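Long-range contacts in ABC sugar (Ribose) transporter, periplasmic substrate-binding subunit (Rhodobacter sphaeroides, PDB 3L49), which probably binds a sugar, perhaps ribose or a similar one, in the periplasm and delivers it to an ABC importer of the inner membrane: residues Thr11-Asp16 with Arg45-Gln50; His17-Lys22 with Ala244-Ser249; Leu164-Pro169 with Ala197-Pro202; Ser174-Val179 with Thr207-Ala212. All coordinates share one frame; numbering follows the deposited sequence. Where two conformers were deposited one is given.

Contact 1: Thr11-Asp16 with Arg45-Gln50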
loop_
_atom_site.group_PDB
_atom_site.type_symbol
_atom_site.label_atom_id
_atom_site.label_comp_id
_atom_site.label_asym_id
_atom_site.label_seq_id
_atom_site.Cartn_x
_atom_site.Cartn_y
_atom_site.Cartn_z
ATOM N N THR A 11 -6.917 12.093 8.651
ATOM C CA THR A 11 -6.907 10.901 9.504
ATOM C C THR A 11 -6.215 9.706 8.817
ATOM O O THR A 11 -6.757 9.100 7.906
ATOM C CB THR A 11 -8.330 10.543 10.095
ATOM O OG1 THR A 11 -8.302 9.240 10.690
ATOM C CG2 THR A 11 -9.430 10.573 9.037
ATOM N N ALA A 12 -5.001 9.398 9.262
ATOM C CA ALA A 12 -4.214 8.292 8.730
ATOM C C ALA A 12 -4.094 7.196 9.771
ATOM O O ALA A 12 -4.080 7.479 10.969
ATOM C CB ALA A 12 -2.840 8.782 8.360
ATOM N N ILE A 13 -3.979 5.945 9.338
ATOM C CA ILE A 13 -3.821 4.868 10.319
ATOM C C ILE A 13 -2.385 4.774 10.868
ATOM O O ILE A 13 -2.164 4.219 11.935
ATOM C CB ILE A 13 -4.367 3.496 9.824
ATOM C CG1 ILE A 13 -4.572 2.547 11.023
ATOM C CG2 ILE A 13 -3.481 2.911 8.718
ATOM C CD1 ILE A 13 -5.417 1.318 10.758
ATOM N N GLY A 14 -1.416 5.340 10.160
ATOM C CA GLY A 14 -0.058 5.355 10.667
ATOM C C GLY A 14 0.898 6.204 9.868
ATOM O O GLY A 14 0.559 6.707 8.791
ATOM N N THR A 15 2.090 6.384 10.432
ATOM C CA THR A 15 3.236 6.979 9.739
ATOM C C THR A 15 4.451 6.112 10.066
ATOM O O THR A 15 5.597 6.569 9.999
ATOM C CB THR A 15 3.515 8.445 10.178
ATOM O OG1 THR A 15 4.045 8.462 11.510
ATOM C CG2 THR A 15 2.255 9.309 10.113
ATOM N N ASP A 16 4.168 4.857 10.419
ATOM C CA ASP A 16 5.145 3.890 10.922
ATOM C C ASP A 16 6.273 3.588 9.931
ATOM O O ASP A 16 7.410 3.358 10.344
ATOM C CB ASP A 16 4.418 2.590 11.305
ATOM C CG ASP A 16 5.215 1.718 12.262
ATOM O OD1 ASP A 16 5.526 2.183 13.383
ATOM O OD2 ASP A 16 5.505 0.553 11.900
ATOM N N ARG A 45 -1.292 2.928 14.053
ATOM C CA ARG A 45 -1.673 1.553 13.660
ATOM C C ARG A 45 -2.728 0.884 14.560
ATOM O O ARG A 45 -2.941 -0.335 14.516
ATOM C CB ARG A 45 -0.433 0.673 13.429
ATOM C CG ARG A 45 0.328 1.041 12.151
ATOM C CD ARG A 45 -0.367 0.444 10.929
ATOM N NE ARG A 45 0.015 1.085 9.672
ATOM C CZ ARG A 45 -0.558 0.827 8.498
ATOM N NH1 ARG A 45 -1.542 -0.066 8.412
ATOM N NH2 ARG A 45 -0.154 1.466 7.408
ATOM N N ASN A 46 -3.396 1.706 15.360
ATOM C CA ASN A 46 -4.505 1.256 16.176
ATOM C C ASN A 46 -5.799 1.698 15.527
ATOM O O ASN A 46 -5.989 2.893 15.283
ATOM C CB ASN A 46 -4.394 1.838 17.587
ATOM C CG ASN A 46 -5.467 1.320 18.509
ATOM O OD1 ASN A 46 -6.441 2.010 18.790
ATOM N ND2 ASN A 46 -5.312 0.084 18.963
ATOM N N ASP A 47 -6.675 0.735 15.241
ATOM C CA ASP A 47 -7.970 1.005 14.596
ATOM C C ASP A 47 -8.915 1.815 15.479
ATOM O O ASP A 47 -9.619 2.713 14.996
ATOM C CB ASP A 47 -8.653 -0.299 14.177
ATOM C CG ASP A 47 -8.005 -0.935 12.956
ATOM O OD1 ASP A 47 -7.342 -1.985 13.106
ATOM O OD2 ASP A 47 -8.151 -0.384 11.844
ATOM N N GLN A 48 -8.905 1.495 16.774
ATOM C CA GLN A 48 -9.794 2.115 17.741
ATOM C C GLN A 48 -9.420 3.575 17.984
ATOM O O GLN A 48 -10.296 4.410 18.241
ATOM C CB GLN A 48 -9.775 1.320 19.048
ATOM C CG GLN A 48 -11.148 0.809 19.472
ATOM C CD GLN A 48 -11.710 -0.224 18.501
ATOM O OE1 GLN A 48 -12.695 0.032 17.803
ATOM N NE2 GLN A 48 -11.071 -1.390 18.438
ATOM N N THR A 49 -8.120 3.869 17.895
ATOM C CA THR A 49 -7.613 5.246 17.943
ATOM C C THR A 49 -8.152 6.044 16.762
ATOM O O THR A 49 -8.693 7.146 16.953
ATOM C CB THR A 49 -6.067 5.302 17.958
ATOM O OG1 THR A 49 -5.578 4.595 19.098
ATOM C CG2 THR A 49 -5.560 6.754 18.028
ATOM N N GLN A 50 -8.035 5.465 15.559
ATOM C CA GLN A 50 -8.515 6.102 14.323
ATOM C C GLN A 50 -9.994 6.477 14.405
ATOM O O GLN A 50 -10.371 7.596 14.043
ATOM C CB GLN A 50 -8.255 5.223 13.091
ATOM C CG GLN A 50 -8.817 5.830 11.795
ATOM C CD GLN A 50 -7.993 5.521 10.567
ATOM O OE1 GLN A 50 -7.663 4.366 10.303
ATOM N NE2 GLN A 50 -7.669 6.562 9.796
HETATM O O HOH W 1 1.971 3.044 9.160
#
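Ile13 sits at the turn where strand 7-12 runs out, and its side chain is gripped by the loop and first helical turn of Arg45-Gln50. Its CB lies 3.4 Å from Gln50 OE1. CG1, anti to the backbone N (chi1 -162°), carries the chain onward past Arg45 CA, and the extended chi2 takes CD1 to within 3.4 Å of Asp47 OD2. The other branch, CG2, stands 3.5 Å above the plane of the Arg45 guanidinium, over its centre, so a methyl group lies over one face of the cation. From the backbone of the same residue, Ile13 O accepts from Arg45 N at 2.6 Å, the N lying nearly along the C=O axis. Strand 7-12, helix 18-33, strand 37-42 and helix 47-60 open the first Rossmann-like lobe of the periplasmic binding protein fold, and this contact joins the loop leaving strand 7-12 to the loop and first turn that begin helix 47-60. Arg45 reaches into the cleft: NH2 forms a salt bridge with Asp20 and a weak hydrogen bond to an unidentified ligand, while NE shares a water with Asp16 N. Deeper in, Gln50 NE2 donates to Thr11 OG1 at 2.9 Å, an almost straight bond (172°) lying in the amide plane. Asn46 caps helix 47-60: its OD1 accepts from both Thr49 N and Thr49 OG1, each at 2.7 Å.

Contact 2: His17-Lys22 with Ala244-Ser249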
loop_
_atom_site.group_PDB
_atom_site.type_symbol
_atom_site.label_atom_id
_atom_site.label_comp_id
_atom_site.label_asym_id
_atom_site.label_seq_id
_atom_site.Cartn_x
_atom_site.Cartn_y
_atom_site.Cartn_z
ATOM N N HIS A 17 6.002 3.681 8.643
ATOM C CA HIS A 17 6.930 3.344 7.580
ATOM C C HIS A 17 6.741 4.404 6.544
ATOM O O HIS A 17 5.797 5.147 6.397
ATOM C CB HIS A 17 6.729 1.965 6.951
ATOM C CG HIS A 17 5.396 1.792 6.296
ATOM N ND1 HIS A 17 5.217 1.912 4.936
ATOM C CD2 HIS A 17 4.176 1.512 6.816
ATOM C CE1 HIS A 17 3.945 1.708 4.644
ATOM N NE2 HIS A 17 3.293 1.464 5.766
ATOM N N ASP A 18 7.666 4.233 5.614
ATOM C CA ASP A 18 8.115 5.285 4.691
ATOM C C ASP A 18 7.044 5.843 3.749
ATOM O O ASP A 18 6.957 7.024 3.545
ATOM C CB ASP A 18 9.294 4.774 3.871
ATOM C CG ASP A 18 9.987 5.852 3.106
ATOM O OD1 ASP A 18 10.524 6.770 3.740
ATOM O OD2 ASP A 18 10.020 5.790 1.873
ATOM N N TRP A 19 6.274 4.970 3.150
ATOM C CA TRP A 19 5.267 5.375 2.214
ATOM C C TRP A 19 4.231 6.200 2.954
ATOM O O TRP A 19 3.873 7.269 2.527
ATOM C CB TRP A 19 4.637 4.156 1.526
ATOM C CG TRP A 19 3.755 4.445 0.356
ATOM C CD1 TRP A 19 4.062 4.327 -0.952
ATOM C CD2 TRP A 19 2.404 4.875 0.398
ATOM N NE1 TRP A 19 3.006 4.649 -1.711
ATOM C CE2 TRP A 19 1.965 4.983 -0.908
ATOM C CE3 TRP A 19 1.514 5.151 1.420
ATOM C CZ2 TRP A 19 0.718 5.381 -1.211
ATOM C CZ3 TRP A 19 0.290 5.537 1.117
ATOM C CH2 TRP A 19 -0.113 5.657 -0.185
ATOM N N ASP A 20 3.785 5.693 4.087
ATOM C CA ASP A 20 2.763 6.357 4.891
ATOM C C ASP A 20 3.209 7.730 5.358
ATOM O O ASP A 20 2.437 8.677 5.296
ATOM C CB ASP A 20 2.403 5.499 6.104
ATOM C CG ASP A 20 1.573 4.285 5.739
ATOM O OD1 ASP A 20 1.594 3.866 4.562
ATOM O OD2 ASP A 20 0.907 3.738 6.639
ATOM N N LEU A 21 4.456 7.823 5.823
ATOM C CA LEU A 21 5.007 9.078 6.308
ATOM C C LEU A 21 5.103 10.110 5.189
ATOM O O LEU A 21 4.744 11.271 5.392
ATOM C CB LEU A 21 6.366 8.868 6.985
ATOM C CG LEU A 21 7.053 10.145 7.498
ATOM C CD1 LEU A 21 6.256 10.783 8.624
ATOM C CD2 LEU A 21 8.504 9.896 7.923
ATOM N N LYS A 22 5.562 9.674 4.014
ATOM C CA LYS A 22 5.621 10.533 2.820
ATOM C C LYS A 22 4.260 11.092 2.385
ATOM O O LYS A 22 4.166 12.271 2.053
ATOM C CB LYS A 22 6.286 9.807 1.645
ATOM C CG LYS A 22 7.713 10.246 1.320
ATOM C CD LYS A 22 8.736 9.791 2.356
ATOM C CE LYS A 22 10.121 9.613 1.738
ATOM N NZ LYS A 22 10.176 8.439 0.809
ATOM N N ALA A 244 7.095 -2.382 -7.610
ATOM C CA ALA A 244 6.259 -1.339 -8.186
ATOM C C ALA A 244 6.461 -0.047 -7.396
ATOM O O ALA A 244 5.903 0.123 -6.312
ATOM C CB ALA A 244 4.803 -1.762 -8.176
ATOM N N ALA A 245 7.273 0.858 -7.937
ATOM C CA ALA A 245 7.619 2.086 -7.229
ATOM C C ALA A 245 6.580 3.188 -7.397
ATOM O O ALA A 245 6.408 3.720 -8.494
ATOM C CB ALA A 245 8.969 2.572 -7.661
ATOM N N GLN A 246 5.922 3.545 -6.291
ATOM C CA GLN A 246 4.863 4.551 -6.273
ATOM C C GLN A 246 5.377 5.938 -5.902
ATOM O O GLN A 246 6.525 6.096 -5.509
ATOM C CB GLN A 246 3.800 4.164 -5.250
ATOM C CG GLN A 246 3.061 2.867 -5.514
ATOM C CD GLN A 246 1.969 2.666 -4.498
ATOM O OE1 GLN A 246 0.826 3.066 -4.714
ATOM N NE2 GLN A 246 2.325 2.097 -3.353
ATOM N N GLN A 247 4.506 6.942 -5.999
ATOM C CA GLN A 247 4.847 8.300 -5.567
ATOM C C GLN A 247 3.929 8.818 -4.445
ATOM O O GLN A 247 3.024 9.620 -4.721
ATOM C CB GLN A 247 4.805 9.256 -6.763
ATOM C CG GLN A 247 5.769 8.915 -7.889
ATOM C CD GLN A 247 5.332 9.480 -9.226
ATOM O OE1 GLN A 247 4.644 10.499 -9.294
ATOM N NE2 GLN A 247 5.740 8.823 -10.305
ATOM N N PRO A 248 4.142 8.356 -3.184
ATOM C CA PRO A 248 3.303 8.802 -2.057
ATOM C C PRO A 248 3.273 10.316 -1.844
ATOM O O PRO A 248 2.213 10.861 -1.534
ATOM C CB PRO A 248 3.925 8.097 -0.846
ATOM C CG PRO A 248 5.282 7.680 -1.286
ATOM C CD PRO A 248 5.126 7.356 -2.730
ATOM N N SER A 249 4.412 10.982 -2.029
ATOM C CA SER A 249 4.470 12.442 -1.958
ATOM C C SER A 249 3.591 13.125 -3.007
ATOM O O SER A 249 2.987 14.168 -2.726
ATOM C CB SER A 249 5.909 12.943 -2.045
ATOM O OG SER A 249 6.605 12.645 -0.849
HETATM O O HOH W 2 6.214 13.883 1.479
#
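Pro248 lies flat against the indole of Trp19, and this is the tight part of the contact. Its CB stands 3.6 Å from the centroid of the five-membered ring and 5° off the normal, a CH-pi contact, while CG touches Trp19 CD1 at 3.6 Å. Trp19 CG is anti to the backbone N (chi1 -169°), which swings the indole across to the proline. At the ring's edge lies Gln246 CB, in plane. Gln246 NE2 comes within 3.1 Å of Trp19 NE1, but both are donors and no bond joins them; the amide instead accepts from Ser105 OG at OE1, and its NE2 hydrogen-bonds an unidentified ligand.

The outer side is looser. Lys22 leans its CB on Pro248 CG and its CG on Ser249 OG, then bends away so that NZ makes a salt bridge with Asp18 OD2, 2.9 Å off, within its own helix. A water bridges Lys22 O and Ser249 OG, 2.7 Å from each. The contact thus sets the first turns of helix 18-33 beside the start of helix 248-263, just after strand 240-245, with Leu69, Asp93 and Asp224 of neighbouring loops also packed on Trp19.

Contact 3: Leu164-Pro169 with Ala197-Pro202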
loop_
_atom_site.group_PDB
_atom_site.type_symbol
_atom_site.label_atom_id
_atom_site.label_comp_id
_atom_site.label_asym_id
_atom_site.label_seq_id
_atom_site.Cartn_x
_atom_site.Cartn_y
_atom_site.Cartn_z
ATOM N N LEU A 164 0.826 -16.911 3.939
ATOM C CA LEU A 164 1.359 -16.386 5.178
ATOM C C LEU A 164 0.719 -15.047 5.490
ATOM O O LEU A 164 0.190 -14.384 4.596
ATOM C CB LEU A 164 2.880 -16.274 5.079
ATOM C CG LEU A 164 3.538 -17.644 4.890
ATOM C CD1 LEU A 164 5.048 -17.525 4.867
ATOM C CD2 LEU A 164 3.098 -18.618 5.985
ATOM N N ARG A 165 0.732 -14.672 6.767
ATOM C CA ARG A 165 0.177 -13.396 7.195
ATOM C C ARG A 165 1.294 -12.419 7.511
ATOM O O ARG A 165 1.997 -12.583 8.513
ATOM C CB ARG A 165 -0.736 -13.568 8.416
ATOM C CG ARG A 165 -2.222 -13.415 8.123
ATOM C CD ARG A 165 -2.865 -14.721 7.663
ATOM N NE ARG A 165 -3.947 -14.476 6.712
ATOM C CZ ARG A 165 -3.978 -14.935 5.463
ATOM N NH1 ARG A 165 -5.009 -14.641 4.680
ATOM N NH2 ARG A 165 -2.993 -15.694 4.996
ATOM N N ASP A 166 1.471 -11.419 6.648
ATOM C CA ASP A 166 2.373 -10.316 6.962
ATOM C C ASP A 166 1.684 -9.408 7.979
ATOM O O ASP A 166 0.459 -9.285 7.964
ATOM C CB ASP A 166 2.874 -9.561 5.704
ATOM C CG ASP A 166 1.762 -9.185 4.728
ATOM O OD1 ASP A 166 0.837 -9.991 4.496
ATOM O OD2 ASP A 166 1.837 -8.074 4.161
ATOM N N VAL A 167 2.459 -8.816 8.891
ATOM C CA VAL A 167 1.883 -8.102 10.041
ATOM C C VAL A 167 2.511 -6.734 10.306
ATOM O O VAL A 167 3.563 -6.412 9.772
ATOM C CB VAL A 167 1.987 -8.941 11.353
ATOM C CG1 VAL A 167 1.226 -10.275 11.243
ATOM C CG2 VAL A 167 3.449 -9.170 11.741
ATOM N N ILE A 168 1.830 -5.940 11.130
ATOM C CA ILE A 168 2.354 -4.719 11.734
ATOM C C ILE A 168 2.038 -4.782 13.244
ATOM O O ILE A 168 0.916 -5.134 13.617
ATOM C CB ILE A 168 1.726 -3.448 11.089
ATOM C CG1 ILE A 168 2.240 -3.249 9.661
ATOM C CG2 ILE A 168 2.048 -2.188 11.892
ATOM C CD1 ILE A 168 1.516 -2.161 8.890
ATOM N N PRO A 169 3.017 -4.455 14.124
ATOM C CA PRO A 169 4.395 -4.039 13.843
ATOM C C PRO A 169 5.339 -5.237 13.774
ATOM O O PRO A 169 4.868 -6.385 13.766
ATOM C CB PRO A 169 4.728 -3.124 15.027
ATOM C CG PRO A 169 3.841 -3.598 16.147
ATOM C CD PRO A 169 2.760 -4.490 15.576
ATOM N N ALA A 197 4.278 -10.120 -1.864
ATOM C CA ALA A 197 3.432 -9.372 -0.916
ATOM C C ALA A 197 2.828 -8.135 -1.585
ATOM O O ALA A 197 3.338 -7.665 -2.604
ATOM C CB ALA A 197 4.200 -8.984 0.332
ATOM N N CYS A 198 1.750 -7.603 -1.005
ATOM C CA CYS A 198 1.068 -6.435 -1.573
ATOM C C CYS A 198 1.806 -5.141 -1.226
ATOM O O CYS A 198 1.417 -4.053 -1.660
ATOM C CB CYS A 198 -0.403 -6.365 -1.131
ATOM S SG CYS A 198 -0.663 -5.947 0.626
ATOM N N TRP A 199 2.878 -5.273 -0.449
ATOM C CA TRP A 199 3.727 -4.140 -0.092
ATOM C C TRP A 199 5.171 -4.550 0.201
ATOM O O TRP A 199 5.455 -5.722 0.440
ATOM C CB TRP A 199 3.108 -3.288 1.035
ATOM C CG TRP A 199 2.972 -3.961 2.379
ATOM C CD1 TRP A 199 2.429 -5.182 2.643
ATOM C CD2 TRP A 199 3.363 -3.418 3.642
ATOM N NE1 TRP A 199 2.479 -5.445 3.985
ATOM C CE2 TRP A 199 3.040 -4.375 4.626
ATOM C CE3 TRP A 199 3.955 -2.215 4.038
ATOM C CZ2 TRP A 199 3.297 -4.171 5.981
ATOM C CZ3 TRP A 199 4.206 -2.010 5.389
ATOM C CH2 TRP A 199 3.888 -2.987 6.339
ATOM N N ASP A 200 6.051 -3.549 0.160
ATOM C CA ASP A 200 7.522 -3.653 0.224
ATOM C C ASP A 200 8.132 -4.249 1.475
ATOM O O ASP A 200 9.059 -5.063 1.403
ATOM C CB ASP A 200 8.107 -2.240 0.163
ATOM C CG ASP A 200 8.718 -1.925 -1.150
ATOM O OD1 ASP A 200 9.032 -2.872 -1.892
ATOM O OD2 ASP A 200 8.891 -0.726 -1.430
ATOM N N VAL A 201 7.645 -3.759 2.613
ATOM C CA VAL A 201 8.291 -3.930 3.911
ATOM C C VAL A 201 8.528 -5.402 4.320
ATOM O O VAL A 201 9.663 -5.738 4.662
ATOM C CB VAL A 201 7.631 -3.008 5.002
ATOM C CG1 VAL A 201 8.241 -3.202 6.371
ATOM C CG2 VAL A 201 7.759 -1.539 4.589
ATOM N N PRO A 202 7.504 -6.291 4.218
ATOM C CA PRO A 202 7.813 -7.707 4.492
ATOM C C PRO A 202 8.825 -8.339 3.530
ATOM O O PRO A 202 9.552 -9.258 3.913
ATOM C CB PRO A 202 6.449 -8.410 4.358
ATOM C CG PRO A 202 5.606 -7.478 3.572
ATOM C CD PRO A 202 6.075 -6.102 3.894
#
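One hydrogen bond carries the polar part of this contact. Trp199 NE1 donates to Asp166 OD2 at 2.7 Å, with an angle of 144° at the hydrogen; the oxygen uses its anti lone pair and lies near the ring plane. Carboxylate and indole are turned 43° apart. Asp166 CG occupies the crowded position between backbone N and carbonyl carbon (chi1 48°), and OD1 accepts from Gly133 N, so both carboxylate oxygens are held and the negative charge is probably stabilised there. The apolar contacts lie round the same indole. Ile168 meets the far end of the six-membered ring, its CD1 3.6 Å from Trp199 CH2 and CG1 close to the same atom. Pro202, in the first turn of helix 200-212, places CD 3.5 Å above one face of the indole, and its CG packs 4.0 Å from Asp166 CB. An alanine in place of Trp199 would lose the N-H that Asp166 OD2 accepts and would probably leave Ile168 and Pro202 poorly packed. Beyond the two segments, Phe134 and His17 also meet the indole with their rings, and Cys198 next to it forms a disulfide with Cys140. The side chain of Trp199 comes within about 4 Å of an unidentified bound ligand, nearest atom to nearest atom, and an aromatic ring lining the cleft between two lobes is a familiar feature of sugar-binding periplasmic proteins.

Contact 4: Ser174-Val179 with Thr207-Ala212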
loop_
_atom_site.group_PDB
_atom_site.type_symbol
_atom_site.label_atom_id
_atom_site.label_comp_id
_atom_site.label_asym_id
_atom_site.label_seq_id
_atom_site.Cartn_x
_atom_site.Cartn_y
_atom_site.Cartn_z
ATOM N N SER A 174 9.164 -10.614 11.338
ATOM C CA SER A 174 8.106 -11.619 11.245
ATOM C C SER A 174 8.121 -12.287 9.870
ATOM O O SER A 174 7.908 -13.494 9.760
ATOM C CB SER A 174 6.742 -11.009 11.552
ATOM O OG SER A 174 5.690 -11.897 11.214
ATOM N N ALA A 175 8.412 -11.506 8.831
ATOM C CA ALA A 175 8.543 -12.051 7.480
ATOM C C ALA A 175 9.798 -12.916 7.336
ATOM O O ALA A 175 9.733 -14.014 6.788
ATOM C CB ALA A 175 8.541 -10.940 6.463
ATOM N N TYR A 176 10.929 -12.412 7.843
ATOM C CA TYR A 176 12.199 -13.146 7.891
ATOM C C TYR A 176 12.000 -14.524 8.553
ATOM O O TYR A 176 12.458 -15.542 8.023
ATOM C CB TYR A 176 13.218 -12.302 8.664
ATOM C CG TYR A 176 14.651 -12.808 8.760
ATOM C CD1 TYR A 176 15.708 -12.033 8.279
ATOM C CD2 TYR A 176 14.963 -14.011 9.401
ATOM C CE1 TYR A 176 17.027 -12.463 8.404
ATOM C CE2 TYR A 176 16.270 -14.458 9.513
ATOM C CZ TYR A 176 17.299 -13.684 9.016
ATOM O OH TYR A 176 18.597 -14.132 9.144
ATOM N N SER A 177 11.312 -14.536 9.698
ATOM C CA SER A 177 11.052 -15.764 10.465
ATOM C C SER A 177 10.136 -16.729 9.740
ATOM O O SER A 177 10.355 -17.942 9.782
ATOM C CB SER A 177 10.456 -15.440 11.834
ATOM O OG SER A 177 11.279 -14.520 12.535
ATOM N N ASN A 178 9.112 -16.188 9.083
ATOM C CA ASN A 178 8.196 -16.994 8.276
ATOM C C ASN A 178 8.873 -17.651 7.073
ATOM O O ASN A 178 8.620 -18.825 6.773
ATOM C CB ASN A 178 7.014 -16.154 7.816
ATOM C CG ASN A 178 6.051 -15.843 8.933
ATOM O OD1 ASN A 178 5.779 -16.681 9.789
ATOM N ND2 ASN A 178 5.520 -14.626 8.929
ATOM N N VAL A 179 9.743 -16.893 6.407
ATOM C CA VAL A 179 10.459 -17.389 5.230
ATOM C C VAL A 179 11.435 -18.503 5.629
ATOM O O VAL A 179 11.518 -19.528 4.956
ATOM C CB VAL A 179 11.156 -16.227 4.454
ATOM C CG1 VAL A 179 12.044 -16.748 3.337
ATOM C CG2 VAL A 179 10.114 -15.308 3.859
ATOM N N THR A 207 13.798 -11.165 1.735
ATOM C CA THR A 207 15.066 -11.086 1.012
ATOM C C THR A 207 16.252 -11.362 1.932
ATOM O O THR A 207 17.130 -12.163 1.583
ATOM C CB THR A 207 15.222 -9.706 0.342
ATOM O OG1 THR A 207 14.027 -9.402 -0.379
ATOM C CG2 THR A 207 16.404 -9.673 -0.616
ATOM N N GLN A 208 16.261 -10.709 3.102
ATOM C CA GLN A 208 17.304 -10.910 4.115
ATOM C C GLN A 208 17.439 -12.381 4.529
ATOM O O GLN A 208 18.564 -12.897 4.625
ATOM C CB GLN A 208 17.032 -10.036 5.331
ATOM C CG GLN A 208 17.431 -8.565 5.158
ATOM C CD GLN A 208 16.824 -7.658 6.222
ATOM O OE1 GLN A 208 17.015 -6.435 6.197
ATOM N NE2 GLN A 208 16.079 -8.251 7.161
ATOM N N ALA A 209 16.293 -13.047 4.732
ATOM C CA ALA A 209 16.229 -14.470 5.079
ATOM C C ALA A 209 16.795 -15.395 4.003
ATOM O O ALA A 209 17.541 -16.321 4.320
ATOM C CB ALA A 209 14.785 -14.877 5.412
ATOM N N LEU A 210 16.423 -15.153 2.745
ATOM C CA LEU A 210 16.911 -15.942 1.605
ATOM C C LEU A 210 18.408 -15.793 1.442
ATOM O O LEU A 210 19.111 -16.762 1.143
ATOM C CB LEU A 210 16.233 -15.499 0.299
ATOM C CG LEU A 210 14.741 -15.776 0.088
ATOM C CD1 LEU A 210 14.272 -15.101 -1.199
ATOM C CD2 LEU A 210 14.438 -17.275 0.063
ATOM N N GLN A 211 18.873 -14.559 1.626
ATOM C CA GLN A 211 20.283 -14.226 1.601
ATOM C C GLN A 211 21.044 -14.998 2.679
ATOM O O GLN A 211 22.043 -15.656 2.388
ATOM C CB GLN A 211 20.442 -12.722 1.791
ATOM C CG GLN A 211 21.657 -12.150 1.144
ATOM C CD GLN A 211 21.339 -10.941 0.288
ATOM O OE1 GLN A 211 21.983 -10.721 -0.738
ATOM N NE2 GLN A 211 20.345 -10.152 0.700
ATOM N N ALA A 212 20.536 -14.953 3.909
ATOM C CA ALA A 212 21.113 -15.709 5.022
ATOM C C ALA A 212 21.074 -17.236 4.807
ATOM O O ALA A 212 21.913 -17.967 5.353
ATOM C CB ALA A 212 20.430 -15.332 6.336
#
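Two neighbouring helices of the second Rossmann-like lobe, 171-185 and 200-212, pack here side by side. The axes of segments 174-179 and 207-212 approach to 8.3 Å and cross at -42°, their N-to-C directions running broadly the same way. The short spacing rests on Ala209, whose small side chain lets the backbones close in, Tyr176 CA and Ala209 CA being 5.1 Å apart. Ala209 CB lies over the face of the Tyr176 ring, 4.0 Å from its centroid and 14° off the normal, in a CH-pi contact, and it also comes to 3.6 Å from Tyr176 O. The tyrosine reaches across because its CG is anti to the backbone N (chi1 -175°), so that the ring lies along helix 200-212 rather than pointing into it. Near the ring's CD1 and CE1 stands Gln208 CB, and at the tip the hydroxyl, Tyr176 OH, touches Ala212 CB at 3.6 Å. One turn further along, Val179 sends CG1, anti to its own N, between Ala209 CB, 3.9 Å away, and Leu210 CD2, 4.1 Å away. A serine in place of Tyr176 would remove the ring and would probably leave Ala209 CB without the ring face over it and Ala212 CB without the hydroxyl it touches. No hydrogen bond or salt bridge links the two segments; helix holds to helix through methyl groups, a ring face and van der Waals contact, so the fit depends on shape rather than on directional bonds.

How the contacts relate
From the N terminus, Thr11-Asp16 pairs with Arg45-Gln50 to close the short loop of contact 1 in the first lobe. Before it closes, His17-Lys22 opens contact 2, which sets the start of helix 18-33 against that of helix 248-263; contacts 1 and 2 therefore cross, joined by the Arg45-Asp20 salt bridge. Contacts 3 and 4 lie within the long span of contact 2 and cross each other, tying helix 171-185 and the loop before it to helix 200-212 in the second lobe. Across the cleft, Arg45 packs on Ile168 and His17 on Trp199, bringing contacts 1 and 2 against contact 3; contact 4 touches contact 3 but stays about 12 Å from contacts 1 and 2 between nearest atoms.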